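Local coordinates for tudor domain-containing protein 1 (Homo sapiens, PDB 5M9N) that binds symmetrically dimethylated arginine peptides through its extended Tudor domain and probably helps silence transposons in the germline through the piRNA pathway, at residues A[55-58]-A[59-63]; A[183-186]-A[187-190]. All coordinates share one frame; numbering follows the deposited sequence.

In the fold
Contact 1 (55-58 with 59-63) comes first along the chain and contact 2 (183-186 with 187-190) well after it; their centres lie 24 Å apart, with nearest atoms about 14 Å from each other and no touch. Both border the same mixed sheet. Contact 1 follows strand 49-54, while contact 2 closes the hairpin of strands 177-184 and 189-195. Strand 36-44 pairs with both 49-54 and 177-184. This sheet, built from chain pieces on either side of the Tudor barrel, whose strands fall between residues 88 and 132, is consistent with the staphylococcal-nuclease-like half of an extended Tudor domain. Helix 58-73, with the loop after it, leads from that half to the barrel, as in other extended Tudor domains.

Contact 1 (A[55-58]-A[59-63]); sequences LQSG and RKLAE
Leu-61 swings CG to the side remote from its own backbone N (chi1 -152°), while Ser-57 holds OG between its N and carbonyl carbon (chi1 80°); together these torsions bring Leu-61 CD2 to 4.0 Å from Ser-57 OG. The setting is the first turn of helix 58-73, the connecting helix of the extended Tudor domain, entered from strand 49-54 through residues 55-57. The evidence for the helical turn is a pair of successive i to i+4 backbone bonds. Leu-61 N donates to Ser-57 O at 2.9 Å, with the N-H bent to 142° at the hydrogen, and Ala-62 N donates to Gly-58 O at 3.0 Å.

Side-chain carbons rest against the same two carbonyl oxygens. Leu-61 CB comes to 3.0 Å from Ser-57 O, the oxygen that accepts the N-H of the same residue, while Lys-60 CB passes farther off. The Ser-57 hydroxyl is itself hydrogen-bonded to Gln-54 O, which ties the end of the strand to the start of the helix and helps to hold OG in this rotation. Ser-57 and Leu-61 are both buried, with Gln-144 against the serine and Tyr-120 against the leucine.

The charged groups of Arg-59 and Lys-60 lie far from 55-58. Lys-60, bent at two of its torsions, runs along the exposed side of the helix, where its NZ makes a long salt bridge of 3.7 Å to Glu-63 OE1. One turn on from Gly-58, the Ala-62 methyl CB sits 3.4 Å from Gly-58 O.

Contact 2 (A[183-186]-A[187-190]); sequences DKLE and NSSL
Lys-184 and Ser-189 stand on one face of the two strands and meet end to end, whereas Asp-183 and Leu-190 stand on the other. The lysine starts with CG beside its backbone N (chi1 -56°) and keeps bending at the next two torsions, folding NZ back toward the neighbouring strand to donate to Ser-189 OG at 2.7 Å. The ammonium has a second acceptor in Leu-31 O. On the reverse face the paired residues meet through their CB atoms, Asp-183 CB lying 4.0 Å from Leu-190 CB; the apolar contact there is Leu-185 CD1 with Leu-190 CB at 4.4 Å.

This is the turn end of the beta hairpin 177-184/189-195, antiparallel, with Asp-183 and Leu-190 a hydrogen-bonded pair: Leu-190 N reaches Asp-183 O at 3.0 Å, and the return bond is weak. Leu-185 N to Ser-188 O, 2.8 Å, closes the loop beyond the strand ends, leaving Glu-186 and Asn-187 at the bend; Ser-188 N is buried without a partner.

Leu-185 points across to Ser-188, its CD1 methyl 3.8 Å from Ser-188 OG, and both side chains touch Val-149 of strand 146-150. At the bend Glu-186 and Asn-187 run side by side, carboxylate and amide planes turned 51° apart, with a weak bond from Asn-187 ND2 to Glu-186 OE2 at 3.3 Å.

Contact 1 (A[55-58]-A[59-63])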
ATOM      1  N   LEU A  55       2.385  -0.859 -12.259  1.00 38.06           N
ATOM      2  CA  LEU A  55       3.497  -1.687 -12.713  1.00 41.11           C
ATOM      3  C   LEU A  55       4.714  -0.806 -13.030  1.00 43.10           C
ATOM      4  O   LEU A  55       5.840  -1.157 -12.694  1.00 45.56           O
ATOM      5  CB  LEU A  55       3.062  -2.540 -13.890  1.00 42.60           C
ATOM      6  CG  LEU A  55       4.121  -3.448 -14.502  1.00 45.10           C
ATOM      7  CD1 LEU A  55       4.913  -4.285 -13.489  1.00 45.32           C
ATOM      8  CD2 LEU A  55       3.448  -4.328 -15.543  1.00 44.90           C
ATOM      9  N   GLN A  56       4.497   0.386 -13.564  1.00 46.85           N
ATOM     10  CA  GLN A  56       5.611   1.270 -13.947  1.00 52.35           C
ATOM     11  C   GLN A  56       6.455   1.790 -12.758  1.00 54.13           C
ATOM     12  O   GLN A  56       7.445   2.488 -12.982  1.00 58.39           O
ATOM     13  CB  GLN A  56       5.121   2.442 -14.842  1.00 54.48           C
ATOM     14  CG  GLN A  56       5.071   2.148 -16.345  1.00 58.41           C
ATOM     15  CD  GLN A  56       3.668   1.894 -16.876  1.00 60.16           C
ATOM     16  OE1 GLN A  56       3.079   0.866 -16.563  1.00 63.81           O
ATOM     17  NE2 GLN A  56       3.135   2.817 -17.700  1.00 61.30           N
ATOM     18  N   SER A  57       6.071   1.410 -11.527  1.00 52.73           N
ATOM     19  CA  SER A  57       6.762   1.715 -10.264  1.00 49.50           C
ATOM     20  C   SER A  57       7.968   0.871  -9.879  1.00 49.58           C
ATOM     21  O   SER A  57       8.657   1.222  -8.893  1.00 50.27           O
ATOM     22  CB  SER A  57       5.755   1.559  -9.060  1.00 47.32           C
ATOM     23  OG  SER A  57       5.566   0.178  -8.643  1.00 44.40           O
ATOM     24  N   GLY A  58       8.201  -0.251 -10.547  1.00 47.08           N
ATOM     25  CA  GLY A  58       9.243  -1.184 -10.140  1.00 47.29           C
ATOM     26  C   GLY A  58      10.620  -0.545 -10.003  1.00 49.21           C
ATOM     27  O   GLY A  58      11.336  -0.765  -8.999  1.00 47.26           O
ATOM     28  N   ARG A  59      10.974   0.274 -10.994  1.00 50.86           N
ATOM     29  CA  ARG A  59      12.327   0.839 -11.084  1.00 52.30           C
ATOM     30  C   ARG A  59      12.449   2.009 -10.122  1.00 50.19           C
ATOM     31  O   ARG A  59      13.369   2.060  -9.307  1.00 49.47           O
ATOM     32  CB  ARG A  59      12.618   1.320 -12.509  1.00 56.61           C
ATOM     33  CG  ARG A  59      12.520   0.226 -13.588  1.00 60.69           C
ATOM     34  CD  ARG A  59      11.981   0.745 -14.929  1.00 64.05           C
ATOM     35  NE  ARG A  59      12.990   1.472 -15.714  1.00 67.51           N
ATOM     36  CZ  ARG A  59      13.735   0.969 -16.708  1.00 67.92           C
ATOM     37  NH1 ARG A  59      13.624  -0.303 -17.098  1.00 69.55           N
ATOM     38  NH2 ARG A  59      14.624   1.759 -17.319  1.00 69.10           N
ATOM     39  N   LYS A  60      11.513   2.948 -10.253  1.00 49.38           N
ATOM     40  CA  LYS A  60      11.410   4.152  -9.409  1.00 49.11           C
ATOM     41  C   LYS A  60      11.430   3.805  -7.896  1.00 45.91           C
ATOM     42  O   LYS A  60      12.010   4.521  -7.073  1.00 46.87           O
ATOM     43  CB  LYS A  60      10.120   4.887  -9.764  1.00 51.62           C
ATOM     44  CG  LYS A  60      10.172   6.379  -9.531  1.00 54.35           C
ATOM     45  CD  LYS A  60      10.675   7.141 -10.750  1.00 57.55           C
ATOM     46  CE  LYS A  60      11.214   8.525 -10.410  1.00 58.97           C
ATOM     47  NZ  LYS A  60      12.627   8.432  -9.959  1.00 60.28           N
ATOM     48  N   LEU A  61      10.856   2.657  -7.561  1.00 43.20           N
ATOM     49  CA  LEU A  61      10.771   2.160  -6.203  1.00 41.83           C
ATOM     50  C   LEU A  61      12.015   1.421  -5.754  1.00 40.64           C
ATOM     51  O   LEU A  61      12.416   1.572  -4.602  1.00 37.08           O
ATOM     52  CB  LEU A  61       9.524   1.276  -6.067  1.00 41.18           C
ATOM     53  CG  LEU A  61       8.747   1.072  -4.776  1.00 39.62           C
ATOM     54  CD1 LEU A  61       8.468   2.408  -4.111  1.00 38.91           C
ATOM     55  CD2 LEU A  61       7.476   0.333  -5.149  1.00 39.48           C
ATOM     56  N   ALA A  62      12.654   0.653  -6.661  1.00 38.62           N
ATOM     57  CA  ALA A  62      13.919   0.024  -6.347  1.00 38.50           C
ATOM     58  C   ALA A  62      14.942   1.106  -6.128  1.00 37.67           C
ATOM     59  O   ALA A  62      15.827   0.947  -5.329  1.00 37.08           O
ATOM     60  CB  ALA A  62      14.377  -0.914  -7.471  1.00 40.17           C
ATOM     61  N   GLU A  63      14.798   2.197  -6.858  1.00 38.44           N
ATOM     62  CA  GLU A  63      15.646   3.383  -6.720  1.00 40.01           C
ATOM     63  C   GLU A  63      15.470   4.053  -5.339  1.00 38.39           C
ATOM     64  O   GLU A  63      16.444   4.406  -4.662  1.00 36.67           O
ATOM     65  CB  GLU A  63      15.320   4.358  -7.857  1.00 43.16           C
ATOM     66  CG  GLU A  63      15.607   5.832  -7.601  1.00 46.88           C
ATOM     67  CD  GLU A  63      15.852   6.633  -8.871  1.00 51.55           C
ATOM     68  OE1 GLU A  63      15.542   6.152 -10.006  1.00 53.79           O
ATOM     69  OE2 GLU A  63      16.387   7.763  -8.724  1.00 57.06           O
TER

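Contact 2 (A[183-186]-A[187-190])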
ATOM      1  N   ASP A 183     -14.548   5.809  -9.199  1.00 35.18           N
ATOM      2  CA  ASP A 183     -14.842   7.007  -8.375  1.00 36.55           C
ATOM      3  C   ASP A 183     -13.741   7.275  -7.355  1.00 36.46           C
ATOM      4  O   ASP A 183     -12.938   6.395  -7.086  1.00 35.17           O
ATOM      5  CB  ASP A 183     -16.144   6.807  -7.590  1.00 37.58           C
ATOM      6  CG  ASP A 183     -16.725   8.124  -6.979  1.00 39.14           C
ATOM      7  OD1 ASP A 183     -16.402   9.266  -7.448  1.00 39.44           O
ATOM      8  OD2 ASP A 183     -17.556   7.982  -6.030  1.00 40.07           O
ATOM      9  N   LYS A 184     -13.722   8.484  -6.807  1.00 37.86           N
ATOM     10  CA  LYS A 184     -12.839   8.826  -5.696  1.00 39.89           C
ATOM     11  C   LYS A 184     -13.607   8.930  -4.364  1.00 41.28           C
ATOM     12  O   LYS A 184     -14.572   9.662  -4.280  1.00 42.43           O
ATOM     13  CB  LYS A 184     -12.179  10.161  -5.965  1.00 41.37           C
ATOM     14  CG  LYS A 184     -11.427  10.245  -7.269  1.00 42.21           C
ATOM     15  CD  LYS A 184     -10.409   9.148  -7.404  1.00 42.70           C
ATOM     16  CE  LYS A 184      -9.499   9.071  -6.181  1.00 43.10           C
ATOM     17  NZ  LYS A 184      -8.269   8.392  -6.553  1.00 44.34           N
ATOM     18  N   LEU A 185     -13.172   8.169  -3.365  1.00 42.07           N
ATOM     19  CA  LEU A 185     -13.752   8.190  -2.033  1.00 43.74           C
ATOM     20  C   LEU A 185     -12.827   9.016  -1.174  1.00 45.51           C
ATOM     21  O   LEU A 185     -11.780   9.490  -1.635  1.00 44.93           O
ATOM     22  CB  LEU A 185     -13.912   6.772  -1.482  1.00 42.49           C
ATOM     23  CG  LEU A 185     -14.634   5.829  -2.432  1.00 42.71           C
ATOM     24  CD1 LEU A 185     -14.708   4.404  -1.901  1.00 42.05           C
ATOM     25  CD2 LEU A 185     -16.018   6.380  -2.760  1.00 43.57           C
ATOM     26  N   GLU A 186     -13.203   9.199   0.084  1.00 48.06           N
ATOM     27  CA  GLU A 186     -12.458  10.111   0.935  1.00 49.15           C
ATOM     28  C   GLU A 186     -11.004   9.684   1.094  1.00 46.63           C
ATOM     29  O   GLU A 186     -10.090  10.470   0.848  1.00 47.72           O
ATOM     30  CB  GLU A 186     -13.142  10.276   2.309  1.00 52.48           C
ATOM     31  CG  GLU A 186     -12.491  11.388   3.152  1.00 56.02           C
ATOM     32  CD  GLU A 186     -13.141  11.566   4.510  1.00 58.69           C
ATOM     33  OE1 GLU A 186     -14.352  11.814   4.519  1.00 62.84           O
ATOM     34  OE2 GLU A 186     -12.452  11.473   5.558  1.00 60.59           O
ATOM     35  N   ASN A 187     -10.761   8.456   1.510  1.00 43.70           N
ATOM     36  CA  ASN A 187      -9.383   8.035   1.653  1.00 42.04           C
ATOM     37  C   ASN A 187      -8.957   6.957   0.625  1.00 37.84           C
ATOM     38  O   ASN A 187      -7.885   6.392   0.746  1.00 35.77           O
ATOM     39  CB  ASN A 187      -9.096   7.637   3.109  1.00 43.08           C
ATOM     40  CG  ASN A 187      -9.090   8.849   4.055  1.00 45.89           C
ATOM     41  OD1 ASN A 187      -8.024   9.381   4.419  1.00 46.68           O
ATOM     42  ND2 ASN A 187     -10.294   9.305   4.443  1.00 47.55           N
ATOM     43  N   SER A 188      -9.762   6.728  -0.412  1.00 35.02           N
ATOM     44  CA  SER A 188      -9.417   5.676  -1.395  1.00 32.51           C
ATOM     45  C   SER A 188     -10.024   5.824  -2.790  1.00 31.50           C
ATOM     46  O   SER A 188     -10.752   6.757  -3.049  1.00 31.30           O
ATOM     47  CB  SER A 188      -9.816   4.336  -0.809  1.00 31.85           C
ATOM     48  OG  SER A 188     -11.161   4.260  -0.643  1.00 32.31           O
ATOM     49  N   SER A 189      -9.663   4.898  -3.681  1.00 30.08           N
ATOM     50  CA  SER A 189     -10.278   4.795  -4.994  1.00 30.00           C
ATOM     51  C   SER A 189     -11.201   3.595  -5.136  1.00 29.46           C
ATOM     52  O   SER A 189     -10.836   2.502  -4.777  1.00 28.90           O
ATOM     53  CB  SER A 189      -9.215   4.706  -6.064  1.00 29.73           C
ATOM     54  OG  SER A 189      -8.353   5.798  -6.003  1.00 29.61           O
ATOM     55  N   LEU A 190     -12.389   3.821  -5.697  1.00 29.48           N
ATOM     56  CA  LEU A 190     -13.280   2.767  -6.089  1.00 29.67           C
ATOM     57  C   LEU A 190     -12.808   2.320  -7.474  1.00 29.45           C
ATOM     58  O   LEU A 190     -12.701   3.135  -8.353  1.00 29.79           O
ATOM     59  CB  LEU A 190     -14.711   3.302  -6.192  1.00 30.36           C
ATOM     60  CG  LEU A 190     -15.815   2.262  -6.332  1.00 30.81           C
ATOM     61  CD1 LEU A 190     -16.004   1.379  -5.106  1.00 30.46           C
ATOM     62  CD2 LEU A 190     -17.154   2.938  -6.683  1.00 32.13           C
TER